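Local coordinates for uncharacterized protein (Leishmania infantum, PDB 4TYZ) that is of unknown function but may bind and transfer sterols, the part described being the C-terminal GRAM domain, which has a PH-like fold, at residues Leu37-His42 with Tyr100-Ser105; Leu44-Thr49 with Ala53-Glu58; Ile66-Val71 with Glu75-Val80. All coordinates share one frame; numbering follows the deposited sequence.

Contact 1: Leu37-His42 with Tyr100-Ser105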
ATOM      1  N   LEU A  37       0.733  -4.913  -0.781  1.00 11.48           N
ATOM      2  CA  LEU A  37       1.126  -3.722  -0.043  1.00  9.99           C
ATOM      3  C   LEU A  37       2.243  -4.105   0.917  1.00 10.15           C
ATOM      4  O   LEU A  37       2.100  -5.070   1.662  1.00 11.78           O
ATOM      5  CB  LEU A  37      -0.075  -3.165   0.720  1.00 11.57           C
ATOM      6  CG  LEU A  37       0.187  -1.845   1.423  1.00 18.24           C
ATOM      7  CD1 LEU A  37       0.312  -0.803   0.342  1.00 25.20           C
ATOM      8  CD2 LEU A  37      -0.953  -1.515   2.390  1.00 16.97           C
ATOM      9  N   PHE A  38       3.359  -3.378   0.869  1.00  9.41           N
ATOM     10  CA  PHE A  38       4.487  -3.607   1.775  1.00 10.99           C
ATOM     11  C   PHE A  38       4.670  -2.437   2.724  1.00  9.87           C
ATOM     12  O   PHE A  38       4.666  -1.283   2.300  1.00 10.07           O
ATOM     13  CB  PHE A  38       5.789  -3.797   0.997  1.00  9.65           C
ATOM     14  CG  PHE A  38       5.745  -4.897  -0.024  1.00 11.67           C
ATOM     15  CD1 PHE A  38       6.044  -6.200   0.333  1.00 15.15           C
ATOM     16  CD2 PHE A  38       5.434  -4.622  -1.349  1.00 12.91           C
ATOM     17  CE1 PHE A  38       6.038  -7.210  -0.615  1.00 14.37           C
ATOM     18  CE2 PHE A  38       5.418  -5.627  -2.294  1.00 15.24           C
ATOM     19  CZ  PHE A  38       5.725  -6.920  -1.931  1.00 12.22           C
ATOM     20  N   ILE A  39       4.872  -2.740   4.001  1.00  9.23           N
ATOM     21  CA  ILE A  39       5.112  -1.717   5.006  1.00  9.05           C
ATOM     22  C   ILE A  39       6.527  -1.888   5.556  1.00 10.79           C
ATOM     23  O   ILE A  39       6.886  -2.959   6.048  1.00 11.17           O
ATOM     24  CB  ILE A  39       4.070  -1.803   6.118  1.00 11.17           C
ATOM     25  CG1 ILE A  39       2.692  -1.457   5.530  1.00 15.78           C
ATOM     26  CG2 ILE A  39       4.426  -0.889   7.276  1.00 13.63           C
ATOM     27  CD1 ILE A  39       1.557  -1.793   6.417  1.00 23.84           C
ATOM     28  N   THR A  40       7.335  -0.844   5.415  1.00  8.88           N
ATOM     29  CA  THR A  40       8.677  -0.837   5.960  1.00  8.86           C
ATOM     30  C   THR A  40       8.773   0.351   6.918  1.00  8.85           C
ATOM     31  O   THR A  40       7.807   1.110   7.062  1.00 10.44           O
ATOM     32  CB  THR A  40       9.759  -0.761   4.838  1.00 10.68           C
ATOM     33  OG1 THR A  40       9.919   0.597   4.398  1.00 11.75           O
ATOM     34  CG2 THR A  40       9.374  -1.644   3.660  1.00 10.97           C
ATOM     35  N   PRO A  41       9.908   0.503   7.613  1.00 11.26           N
ATOM     36  CA  PRO A  41       9.922   1.629   8.554  1.00 13.54           C
ATOM     37  C   PRO A  41       9.786   3.011   7.891  1.00 12.66           C
ATOM     38  O   PRO A  41       9.225   3.915   8.512  1.00 15.14           O
ATOM     39  CB  PRO A  41      11.288   1.484   9.241  1.00 15.51           C
ATOM     40  CG  PRO A  41      11.591   0.009   9.157  1.00 17.48           C
ATOM     41  CD  PRO A  41      11.050  -0.410   7.809  1.00 12.68           C
ATOM     42  N   HIS A  42      10.249   3.166   6.653  1.00  9.77           N
ATOM     43  CA  HIS A  42      10.218   4.478   6.000  1.00  9.29           C
ATOM     44  C   HIS A  42       9.319   4.557   4.770  1.00  8.33           C
ATOM     45  O   HIS A  42       9.050   5.663   4.288  1.00 10.30           O
ATOM     46  CB  HIS A  42      11.633   4.902   5.594  1.00 10.45           C
ATOM     47  CG  HIS A  42      12.549   5.103   6.754  1.00 12.74           C
ATOM     48  ND1 HIS A  42      13.586   4.241   7.039  1.00 15.56           N
ATOM     49  CD2 HIS A  42      12.568   6.055   7.715  1.00 13.85           C
ATOM     50  CE1 HIS A  42      14.208   4.657   8.130  1.00 17.43           C
ATOM     51  NE2 HIS A  42      13.614   5.752   8.557  1.00 13.99           N
ATOM     52  N   TYR A 100      -4.646  -1.008   7.839  1.00 14.15           N
ATOM     53  CA  TYR A 100      -4.757   0.399   8.200  1.00 11.43           C
ATOM     54  C   TYR A 100      -4.011   0.648   9.510  1.00 15.76           C
ATOM     55  O   TYR A 100      -3.285   1.634   9.641  1.00 15.43           O
ATOM     56  CB  TYR A 100      -6.228   0.811   8.294  1.00 12.43           C
ATOM     57  CG  TYR A 100      -6.419   2.265   8.628  1.00 13.07           C
ATOM     58  CD1 TYR A 100      -6.436   3.230   7.630  1.00 13.12           C
ATOM     59  CD2 TYR A 100      -6.598   2.671   9.942  1.00 16.81           C
ATOM     60  CE1 TYR A 100      -6.611   4.572   7.937  1.00 17.58           C
ATOM     61  CE2 TYR A 100      -6.786   4.001  10.256  1.00 19.36           C
ATOM     62  CZ  TYR A 100      -6.783   4.941   9.253  1.00 16.06           C
ATOM     63  OH  TYR A 100      -6.964   6.270   9.579  1.00 22.45           O
ATOM     64  N   SER A 101      -4.159  -0.270  10.461  1.00 14.06           N
ATOM     65  CA  SER A 101      -3.442  -0.148  11.727  1.00 16.15           C
ATOM     66  C   SER A 101      -1.935  -0.173  11.528  1.00 15.94           C
ATOM     67  O   SER A 101      -1.203   0.603  12.152  1.00 16.49           O
ATOM     68  CB  SER A 101      -3.862  -1.261  12.681  1.00 16.88           C
ATOM     69  OG  SER A 101      -5.207  -1.064  13.083  1.00 21.26           O
ATOM     70  N   ALA A 102      -1.467  -1.064  10.660  1.00 12.80           N
ATOM     71  CA  ALA A 102      -0.034  -1.171  10.406  1.00 13.89           C
ATOM     72  C   ALA A 102       0.486   0.105   9.733  1.00 14.43           C
ATOM     73  O   ALA A 102       1.564   0.595  10.073  1.00 15.28           O
ATOM     74  CB  ALA A 102       0.265  -2.399   9.564  1.00 15.99           C
ATOM     75  N   LEU A 103      -0.299   0.654   8.806  1.00 12.75           N
ATOM     76  CA  LEU A 103       0.025   1.941   8.186  1.00 14.34           C
ATOM     77  C   LEU A 103       0.122   3.052   9.213  1.00 17.29           C
ATOM     78  O   LEU A 103       1.107   3.784   9.226  1.00 14.42           O
ATOM     79  CB  LEU A 103      -1.014   2.337   7.135  1.00 18.35           C
ATOM     80  CG  LEU A 103      -0.973   1.523   5.859  1.00 21.24           C
ATOM     81  CD1 LEU A 103      -1.983   2.068   4.873  1.00 21.89           C
ATOM     82  CD2 LEU A 103       0.411   1.587   5.295  1.00 23.68           C
ATOM     83  N   MET A 104      -0.901   3.186  10.059  1.00 14.82           N
ATOM     84  CA  MET A 104      -0.898   4.217  11.097  1.00 17.04           C
ATOM     85  C   MET A 104       0.344   4.148  11.956  1.00 17.40           C
ATOM     86  O   MET A 104       0.943   5.166  12.281  1.00 16.76           O
ATOM     87  CB  MET A 104      -2.122   4.093  12.014  1.00 20.22           C
ATOM     88  CG  MET A 104      -3.447   4.555  11.439  1.00 23.86           C
ATOM     89  SD  MET A 104      -3.454   6.243  10.797  1.00 21.15           S
ATOM     90  CE  MET A 104      -3.295   5.820   9.057  1.00 14.56           C
ATOM     91  N   SER A 105       0.735   2.934  12.325  1.00 18.93           N
ATOM     92  CA  SER A 105       1.850   2.753  13.243  0.65 20.12           C
ATOM     93  C   SER A 105       3.138   3.335  12.678  1.00 17.69           C
ATOM     94  O   SER A 105       3.942   3.906  13.413  1.00 23.42           O
ATOM     95  CB  SER A 105       2.042   1.272  13.570  0.65 22.55           C
ATOM     96  OG  SER A 105       0.932   0.776  14.287  0.65 26.16           O
TER

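Contact 2: Leu44-Thr49 with Ala53-Glu58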
ATOM      1  N   LEU A  44       5.976   3.063   2.171  1.00  7.87           N
ATOM      2  CA  LEU A  44       4.764   2.361   1.811  0.62  8.40           C
ATOM      3  C   LEU A  44       4.902   1.969   0.354  1.00  8.38           C
ATOM      4  O   LEU A  44       5.052   2.831  -0.505  1.00  9.05           O
ATOM      5  CB  LEU A  44       3.544   3.251   2.017  0.62  9.72           C
ATOM      6  CG  LEU A  44       2.275   2.548   1.564  0.62 11.65           C
ATOM      7  CD1 LEU A  44       2.101   1.285   2.375  0.62 13.24           C
ATOM      8  CD2 LEU A  44       1.072   3.473   1.696  0.62  9.29           C
ATOM      9  N   CYS A  45       4.874   0.668   0.074  1.00  8.68           N
ATOM     10  CA  CYS A  45       5.127   0.192  -1.290  1.00  8.51           C
ATOM     11  C   CYS A  45       4.039  -0.741  -1.774  1.00  8.97           C
ATOM     12  O   CYS A  45       3.385  -1.412  -0.983  1.00 10.26           O
ATOM     13  CB  CYS A  45       6.461  -0.552  -1.383  1.00  8.59           C
ATOM     14  SG  CYS A  45       7.841   0.350  -0.662  1.00 10.25           S
ATOM     15  N   PHE A  46       3.882  -0.796  -3.087  1.00  9.07           N
ATOM     16  CA  PHE A  46       2.957  -1.742  -3.699  1.00  9.50           C
ATOM     17  C   PHE A  46       3.599  -2.345  -4.928  1.00  9.84           C
ATOM     18  O   PHE A  46       4.196  -1.622  -5.718  1.00 10.58           O
ATOM     19  CB  PHE A  46       1.636  -1.059  -4.082  1.00  9.59           C
ATOM     20  CG  PHE A  46       0.680  -1.970  -4.798  1.00 10.09           C
ATOM     21  CD1 PHE A  46      -0.252  -2.706  -4.085  1.00 12.76           C
ATOM     22  CD2 PHE A  46       0.731  -2.109  -6.180  1.00 10.47           C
ATOM     23  CE1 PHE A  46      -1.131  -3.568  -4.743  1.00 11.70           C
ATOM     24  CE2 PHE A  46      -0.130  -2.968  -6.848  1.00 11.02           C
ATOM     25  CZ  PHE A  46      -1.075  -3.691  -6.133  1.00 11.40           C
ATOM     26  N   GLN A  47       3.478  -3.663  -5.085  1.00 10.27           N
ATOM     27  CA  GLN A  47       3.873  -4.339  -6.322  1.00 10.79           C
ATOM     28  C   GLN A  47       2.727  -5.189  -6.848  1.00 12.18           C
ATOM     29  O   GLN A  47       2.161  -5.991  -6.109  1.00 13.52           O
ATOM     30  CB  GLN A  47       5.114  -5.216  -6.094  1.00 11.81           C
ATOM     31  CG  GLN A  47       5.500  -6.099  -7.299  1.00 14.01           C
ATOM     32  CD  GLN A  47       5.864  -5.286  -8.522  1.00 13.62           C
ATOM     33  OE1 GLN A  47       6.761  -4.442  -8.475  1.00 14.23           O
ATOM     34  NE2 GLN A  47       5.176  -5.538  -9.631  1.00 12.90           N
ATOM     35  N   SER A  48       2.402  -5.029  -8.130  1.00 11.72           N
ATOM     36  CA  SER A  48       1.413  -5.873  -8.790  1.00 12.36           C
ATOM     37  C   SER A  48       1.913  -7.314  -8.881  1.00 14.64           C
ATOM     38  O   SER A  48       3.086  -7.562  -9.163  1.00 14.41           O
ATOM     39  CB  SER A  48       1.111  -5.347 -10.195  1.00 16.19           C
ATOM     40  OG  SER A  48       0.624  -4.024 -10.158  1.00 18.03           O
ATOM     41  N   THR A  49       1.012  -8.250  -8.631  1.00 13.29           N
ATOM     42  CA  THR A  49       1.340  -9.666  -8.676  1.00 16.18           C
ATOM     43  C   THR A  49       1.723 -10.115 -10.071  1.00 22.73           C
ATOM     44  O   THR A  49       2.696 -10.855 -10.258  1.00 22.19           O
ATOM     45  CB  THR A  49       0.153 -10.513  -8.201  1.00 17.41           C
ATOM     46  OG1 THR A  49      -0.171 -10.161  -6.857  1.00 19.09           O
ATOM     47  CG2 THR A  49       0.494 -12.006  -8.271  1.00 23.44           C
ATOM     48  N   ALA A  53       3.426  -2.790 -12.777  1.00 18.69           N
ATOM     49  CA  ALA A  53       2.990  -1.628 -12.005  1.00 17.03           C
ATOM     50  C   ALA A  53       3.348  -1.735 -10.530  1.00 13.62           C
ATOM     51  O   ALA A  53       3.084  -2.744  -9.879  1.00 14.34           O
ATOM     52  CB  ALA A  53       1.495  -1.418 -12.159  1.00 20.26           C
ATOM     53  N   HIS A  54       3.980  -0.686 -10.030  1.00 15.20           N
ATOM     54  CA  HIS A  54       4.383  -0.633  -8.635  1.00 12.76           C
ATOM     55  C   HIS A  54       4.596   0.808  -8.215  1.00 16.00           C
ATOM     56  O   HIS A  54       4.776   1.688  -9.056  1.00 17.42           O
ATOM     57  CB  HIS A  54       5.674  -1.433  -8.420  1.00 13.18           C
ATOM     58  CG  HIS A  54       6.849  -0.896  -9.169  1.00 17.27           C
ATOM     59  ND1 HIS A  54       7.033  -1.113 -10.523  1.00 21.18           N
ATOM     60  CD2 HIS A  54       7.904  -0.149  -8.770  1.00 25.73           C
ATOM     61  CE1 HIS A  54       8.146  -0.530 -10.916  1.00 24.58           C
ATOM     62  NE2 HIS A  54       8.700   0.065  -9.868  1.00 27.06           N
ATOM     63  N   PHE A  55       4.583   1.058  -6.913  1.00 10.80           N
ATOM     64  CA  PHE A  55       4.956   2.379  -6.427  1.00 10.39           C
ATOM     65  C   PHE A  55       5.640   2.256  -5.076  1.00 10.26           C
ATOM     66  O   PHE A  55       5.529   1.236  -4.399  1.00  9.70           O
ATOM     67  CB  PHE A  55       3.731   3.332  -6.340  1.00 11.90           C
ATOM     68  CG  PHE A  55       2.719   2.978  -5.265  1.00 11.37           C
ATOM     69  CD1 PHE A  55       2.963   3.257  -3.923  1.00 12.87           C
ATOM     70  CD2 PHE A  55       1.500   2.397  -5.606  1.00 13.43           C
ATOM     71  CE1 PHE A  55       2.021   2.931  -2.935  1.00 13.63           C
ATOM     72  CE2 PHE A  55       0.553   2.093  -4.634  1.00 12.90           C
ATOM     73  CZ  PHE A  55       0.811   2.348  -3.302  1.00 14.09           C
ATOM     74  N   SER A  56       6.353   3.307  -4.695  1.00  9.07           N
ATOM     75  CA  SER A  56       6.860   3.416  -3.330  1.00  8.66           C
ATOM     76  C   SER A  56       6.776   4.863  -2.926  1.00 11.41           C
ATOM     77  O   SER A  56       7.137   5.752  -3.704  1.00 13.65           O
ATOM     78  CB  SER A  56       8.294   2.898  -3.205  1.00 11.14           C
ATOM     79  OG  SER A  56       9.165   3.606  -4.074  1.00 14.40           O
ATOM     80  N   ILE A  57       6.287   5.100  -1.716  1.00  8.63           N
ATOM     81  CA  ILE A  57       6.145   6.453  -1.217  1.00  7.94           C
ATOM     82  C   ILE A  57       6.644   6.500   0.218  1.00  7.73           C
ATOM     83  O   ILE A  57       6.379   5.605   1.014  1.00  8.89           O
ATOM     84  CB  ILE A  57       4.681   6.939  -1.328  1.00 11.70           C
ATOM     85  CG1 ILE A  57       4.558   8.362  -0.786  1.00 13.87           C
ATOM     86  CG2 ILE A  57       3.744   6.015  -0.616  1.00 14.77           C
ATOM     87  CD1 ILE A  57       3.306   9.044  -1.221  1.00 23.46           C
ATOM     88  N   GLU A  58       7.433   7.523   0.529  1.00  8.05           N
ATOM     89  CA  GLU A  58       7.959   7.659   1.884  1.00  7.80           C
ATOM     90  C   GLU A  58       6.849   8.162   2.803  1.00  8.51           C
ATOM     91  O   GLU A  58       6.008   8.940   2.371  1.00 10.64           O
ATOM     92  CB  GLU A  58       9.144   8.639   1.893  1.00  9.54           C
ATOM     93  CG  GLU A  58      10.448   8.102   2.475  1.00 11.77           C
ATOM     94  CD  GLU A  58      10.582   8.331   3.985  1.00 17.40           C
ATOM     95  OE1 GLU A  58       9.611   8.799   4.622  1.00 15.02           O
ATOM     96  OE2 GLU A  58      11.671   8.043   4.541  1.00 13.33           O
TER

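Contact 3: Ile66-Val71 with Glu75-Val80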
ATOM      1  N   ILE A  66      -6.936   7.588   4.624  1.00 11.02           N
ATOM      2  CA  ILE A  66      -8.360   7.478   4.941  1.00 11.71           C
ATOM      3  C   ILE A  66      -8.844   6.042   4.793  1.00 12.58           C
ATOM      4  O   ILE A  66      -8.527   5.384   3.799  1.00 14.45           O
ATOM      5  CB  ILE A  66      -9.192   8.378   4.022  1.00 13.37           C
ATOM      6  CG1 ILE A  66      -8.805   9.846   4.244  1.00 23.27           C
ATOM      7  CG2 ILE A  66     -10.673   8.153   4.238  1.00 19.72           C
ATOM      8  CD1 ILE A  66      -9.493  10.799   3.291  1.00 33.79           C
ATOM      9  N   LYS A  67      -9.581   5.550   5.787  1.00 12.42           N
ATOM     10  CA  LYS A  67     -10.195   4.232   5.710  1.00 14.81           C
ATOM     11  C   LYS A  67     -11.569   4.439   5.091  1.00 15.18           C
ATOM     12  O   LYS A  67     -12.528   4.771   5.789  1.00 15.52           O
ATOM     13  CB  LYS A  67     -10.282   3.573   7.095  1.00 17.39           C
ATOM     14  CG  LYS A  67     -10.445   2.064   7.043  1.00 24.80           C
ATOM     15  CD  LYS A  67     -10.980   1.478   8.336  1.00 30.92           C
ATOM     16  CE  LYS A  67      -9.949   1.462   9.456  1.00 26.91           C
ATOM     17  NZ  LYS A  67     -10.467   0.662  10.628  1.00 22.15           N
ATOM     18  N   SER A  68     -11.650   4.266   3.773  1.00 17.95           N
ATOM     19  CA  SER A  68     -12.804   4.704   2.986  1.00 18.09           C
ATOM     20  C   SER A  68     -14.138   4.176   3.491  1.00 21.81           C
ATOM     21  O   SER A  68     -14.280   2.995   3.807  1.00 20.71           O
ATOM     22  CB  SER A  68     -12.637   4.290   1.518  1.00 19.41           C
ATOM     23  OG  SER A  68     -11.351   4.627   1.027  1.00 22.23           O
ATOM     24  N   LYS A  69     -15.121   5.066   3.568  1.00 18.35           N
ATOM     25  CA  LYS A  69     -16.472   4.661   3.903  1.00 18.43           C
ATOM     26  C   LYS A  69     -17.045   3.742   2.840  1.00 21.90           C
ATOM     27  O   LYS A  69     -16.751   3.874   1.654  1.00 25.60           O
ATOM     28  CB  LYS A  69     -17.371   5.879   4.077  1.00 18.92           C
ATOM     29  CG  LYS A  69     -16.960   6.769   5.221  1.00 25.37           C
ATOM     30  CD  LYS A  69     -17.834   8.000   5.275  1.00 31.17           C
ATOM     31  CE  LYS A  69     -18.096   8.400   6.706  1.00 31.36           C
ATOM     32  NZ  LYS A  69     -18.879   7.356   7.440  1.00 30.61           N
ATOM     33  N   SER A  70     -17.871   2.813   3.282  1.00 20.19           N
ATOM     34  CA  SER A  70     -18.436   1.819   2.394  1.00 22.72           C
ATOM     35  C   SER A  70     -19.678   1.219   2.996  1.00 21.55           C
ATOM     36  O   SER A  70     -19.718   0.931   4.188  1.00 29.09           O
ATOM     37  CB  SER A  70     -17.417   0.716   2.114  1.00 23.41           C
ATOM     38  OG  SER A  70     -18.028  -0.368   1.446  1.00 24.90           O
ATOM     39  N   VAL A  71     -20.704   1.024   2.180  1.00 18.60           N
ATOM     40  CA  VAL A  71     -21.802   0.186   2.613  1.00 18.84           C
ATOM     41  C   VAL A  71     -21.902  -1.035   1.695  1.00 19.25           C
ATOM     42  O   VAL A  71     -22.942  -1.675   1.601  1.00 23.14           O
ATOM     43  CB  VAL A  71     -23.147   0.954   2.638  1.00 25.51           C
ATOM     44  CG1 VAL A  71     -23.119   2.032   3.717  1.00 31.05           C
ATOM     45  CG2 VAL A  71     -23.447   1.556   1.275  1.00 30.85           C
ATOM     46  N   GLU A  75     -16.283  -4.313  -0.917  1.00 30.63           N
ATOM     47  CA  GLU A  75     -15.390  -3.189  -1.131  0.53 33.93           C
ATOM     48  C   GLU A  75     -14.765  -2.800   0.207  1.00 33.87           C
ATOM     49  O   GLU A  75     -15.483  -2.543   1.184  1.00 31.15           O
ATOM     50  CB  GLU A  75     -16.144  -2.018  -1.768  0.53 37.26           C
ATOM     51  CG  GLU A  75     -16.756  -2.381  -3.121  0.53 40.41           C
ATOM     52  CD  GLU A  75     -17.527  -1.241  -3.759  0.53 41.52           C
ATOM     53  OE1 GLU A  75     -17.513  -0.124  -3.204  0.53 43.34           O
ATOM     54  OE2 GLU A  75     -18.148  -1.468  -4.820  0.53 42.12           O
ATOM     55  N   ASN A  76     -13.441  -2.781   0.246  1.00 25.95           N
ATOM     56  CA  ASN A  76     -12.659  -2.527   1.450  1.00 24.84           C
ATOM     57  C   ASN A  76     -11.432  -1.739   1.044  1.00 20.52           C
ATOM     58  O   ASN A  76     -10.395  -2.344   0.729  1.00 21.43           O
ATOM     59  CB  ASN A  76     -12.222  -3.838   2.118  1.00 31.25           C
ATOM     60  CG  ASN A  76     -13.356  -4.543   2.829  1.00 38.64           C
ATOM     61  OD1 ASN A  76     -13.722  -4.178   3.946  1.00 37.49           O
ATOM     62  ND2 ASN A  76     -13.909  -5.571   2.190  1.00 40.65           N
ATOM     63  N   ALA A  77     -11.549  -0.412   1.026  1.00 20.00           N
ATOM     64  CA  ALA A  77     -10.507   0.426   0.440  1.00 20.40           C
ATOM     65  C   ALA A  77      -9.830   1.350   1.444  1.00 19.94           C
ATOM     66  O   ALA A  77     -10.395   1.700   2.476  1.00 19.22           O
ATOM     67  CB  ALA A  77     -11.078   1.253  -0.707  1.00 20.50           C
ATOM     68  N   ILE A  78      -8.608   1.733   1.096  1.00 10.84           N
ATOM     69  CA  ILE A  78      -7.840   2.732   1.818  1.00 10.56           C
ATOM     70  C   ILE A  78      -7.368   3.759   0.802  1.00 12.17           C
ATOM     71  O   ILE A  78      -6.927   3.404  -0.292  1.00 13.46           O
ATOM     72  CB  ILE A  78      -6.616   2.123   2.538  1.00  9.87           C
ATOM     73  CG1 ILE A  78      -7.079   1.211   3.670  1.00 12.73           C
ATOM     74  CG2 ILE A  78      -5.687   3.229   3.073  1.00 11.86           C
ATOM     75  CD1 ILE A  78      -5.948   0.419   4.325  1.00 14.22           C
ATOM     76  N   GLU A  79      -7.468   5.031   1.159  1.00 10.97           N
ATOM     77  CA  GLU A  79      -7.018   6.094   0.274  0.53 11.12           C
ATOM     78  C   GLU A  79      -5.825   6.809   0.868  1.00 14.92           C
ATOM     79  O   GLU A  79      -5.847   7.222   2.027  1.00 14.56           O
ATOM     80  CB  GLU A  79      -8.135   7.099   0.016  0.53 13.96           C
ATOM     81  CG  GLU A  79      -9.348   6.505  -0.647  0.53 13.12           C
ATOM     82  CD  GLU A  79     -10.476   7.504  -0.766  0.53 24.45           C
ATOM     83  OE1 GLU A  79     -10.209   8.653  -1.183  0.53 23.92           O
ATOM     84  OE2 GLU A  79     -11.626   7.145  -0.431  0.53 27.00           O
ATOM     85  N   VAL A  80      -4.775   6.949   0.064  1.00 10.33           N
ATOM     86  CA  VAL A  80      -3.559   7.621   0.510  1.00 10.16           C
ATOM     87  C   VAL A  80      -3.394   8.930  -0.245  1.00 12.28           C
ATOM     88  O   VAL A  80      -3.341   8.940  -1.471  1.00 14.87           O
ATOM     89  CB  VAL A  80      -2.321   6.737   0.302  1.00 11.54           C
ATOM     90  CG1 VAL A  80      -1.053   7.493   0.709  1.00 12.53           C
ATOM     91  CG2 VAL A  80      -2.457   5.444   1.088  1.00 13.75           C
TER
HETATM   92  O   HOH W   1     -14.011   0.770   1.619  1.00 24.13           O

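Contact 1: Leu37-His42 with Tyr100-Ser105
The helical turn that presents Ala102 and Leu103 to Ile39 is held by its own backbone, the shortest bond being Met104 N to Tyr100 O at 2.9 Å, and no hydrogen bond crosses to the strand. Ile39 does most of the work: its CG1 lies beside the backbone N (chi1 -66°) and the chain then runs out extended, so that the terminal CD1 arrives at the helix end-on. There CD1 presses on the methyl of Ala102, 3.5 Å from CB, a tight approach for two carbons. The same CD1 stands 3.7 Å from Leu103 CD2, which also reaches Ile39 CG1; the two side chains cross at about a right angle. Leu37, two residues before Ile39 and on the same face of the strand, adds only a distant touch, its CD2 lying 4.5 Å from Leu103 CD2. Phe38 points the other way, to Phe6 of helix 2-9, so that strand 31-39 has a helix on either face. Strand residues 37-39 and helix residues 100-105 run with their N-to-C directions 37° apart, as the closing helix of a PH-type fold packs over the sheet. With methyl and methylene groups alone in touch, the pairing implies adhesion through burial of apolar surface.

Contact 2: Leu44-Thr49 with Ala53-Glu58
Strand bonds come first: Leu44 pairs with Ile57, and Phe46 with Phe55, each through two backbone hydrogen bonds. The Leu44 N to Ile57 O bond, 2.8 Å long, is nearly straight at 176°. Beyond the last of these pairs Ser48 grips Ala53 O twice. Its backbone N comes in at 3.0 Å, while OG, turned beside that N (chi1 -59°), reaches the same Ala53 O at 2.8 Å from above the carbonyl plane. One buried serine thus closes the turn end of the strand pair with two bonds to a single oxygen.

The strands 43-48 and 54-58 form an antiparallel beta hairpin, and 54-58 is the outermost strand on this side of the seven-stranded PH-type sheet.

Aromatic contact fills the face that carries Leu44, Phe46, Phe55 and Ile57. The Phe55 ring folds back across the strand pair, and Phe46 CB lies over one of its faces, 3.7 Å from the centroid, as a CH-pi contact. The two ring planes are near parallel, 17° apart, but slid so far that they barely overlap. Trp26 meets Phe55 edge-to-face from another strand. On the same face, the apolar pair of Leu44 CB and Ile57 CG2 stands at 3.8 Å.

Polar and sulfur contacts occupy the other face. Gln47 bends at chi2, which turns its amide forward along its own strand, toward Ser48: NE2 gives a bond of 2.9 Å to Ser48 O, on a lone pair and in the amide plane. OE1 is hydrogen-bonded to Ser9 OG and rests against His54 CB, so both ends of the amide hold its rotation. Cys45 SG packs on Ser56 CB at 3.6 Å.

Contact 3: Ile66-Val71 with Glu75-Val80
Ile78 can be followed outward from the carbonyl of Ile66. Its CB stands 4.0 Å from Ile66 O, and the CG2 branch, anti to the backbone N, approaches the same oxygen more closely, at 3.6 Å. The other branch, CG1, lies beside the backbone N (chi1 -68°) and extends away from the hairpin, carrying CD1 to the CB of Tyr100. In the next pair along the strands, Ile66 and Glu79 exchange two nearly straight backbone bonds: Ile66 N to Glu79 O at 2.8 Å and Glu79 N to Ile66 O at 2.9 Å. Toward the turn the pairing frays. Ser68 N still reaches Ala77 O, 3.1 Å away, but from above the carbonyl plane, with the hydrogen bond bent to 137°. A water bridges the same two residues, accepting from Ala77 N and donating to Ser68 O. Ser68 OG lies 2.9 Å from Glu79 OE2 and near Ala77 CB. Arg96 bonds to both Ala77 O and Ser68 O, and Lys67 makes a salt bridge with Asp97. Strand 62-67 is an outermost strand of the sheet, with 78-82 between it and 87-91, and the start of helix 96-107 lies against the face that carries Lys67 and Ile78.

Overall arrangement
All three contacts belong to one antiparallel sheet and the helix that follows it. Contact 1 closes the longest loop of chain, from strand 31-39 to helix 96-107, and contacts 2 and 3 are nested in series inside it. Contacts 2 and 3 are hairpins that hold the two outermost strands, 54-58 and 62-67, and their centres lie about 18 Å apart; the centre of contact 1 is about 12 Å from that of contact 2 and 16 Å from that of contact 3. Helix residues bridge them: Leu103 packs on Leu44 of contact 2, Tyr100 on Lys67 of contact 3. The layout is that of a PH-type GRAM domain, whose C-terminal helix gathers distant strands around one core.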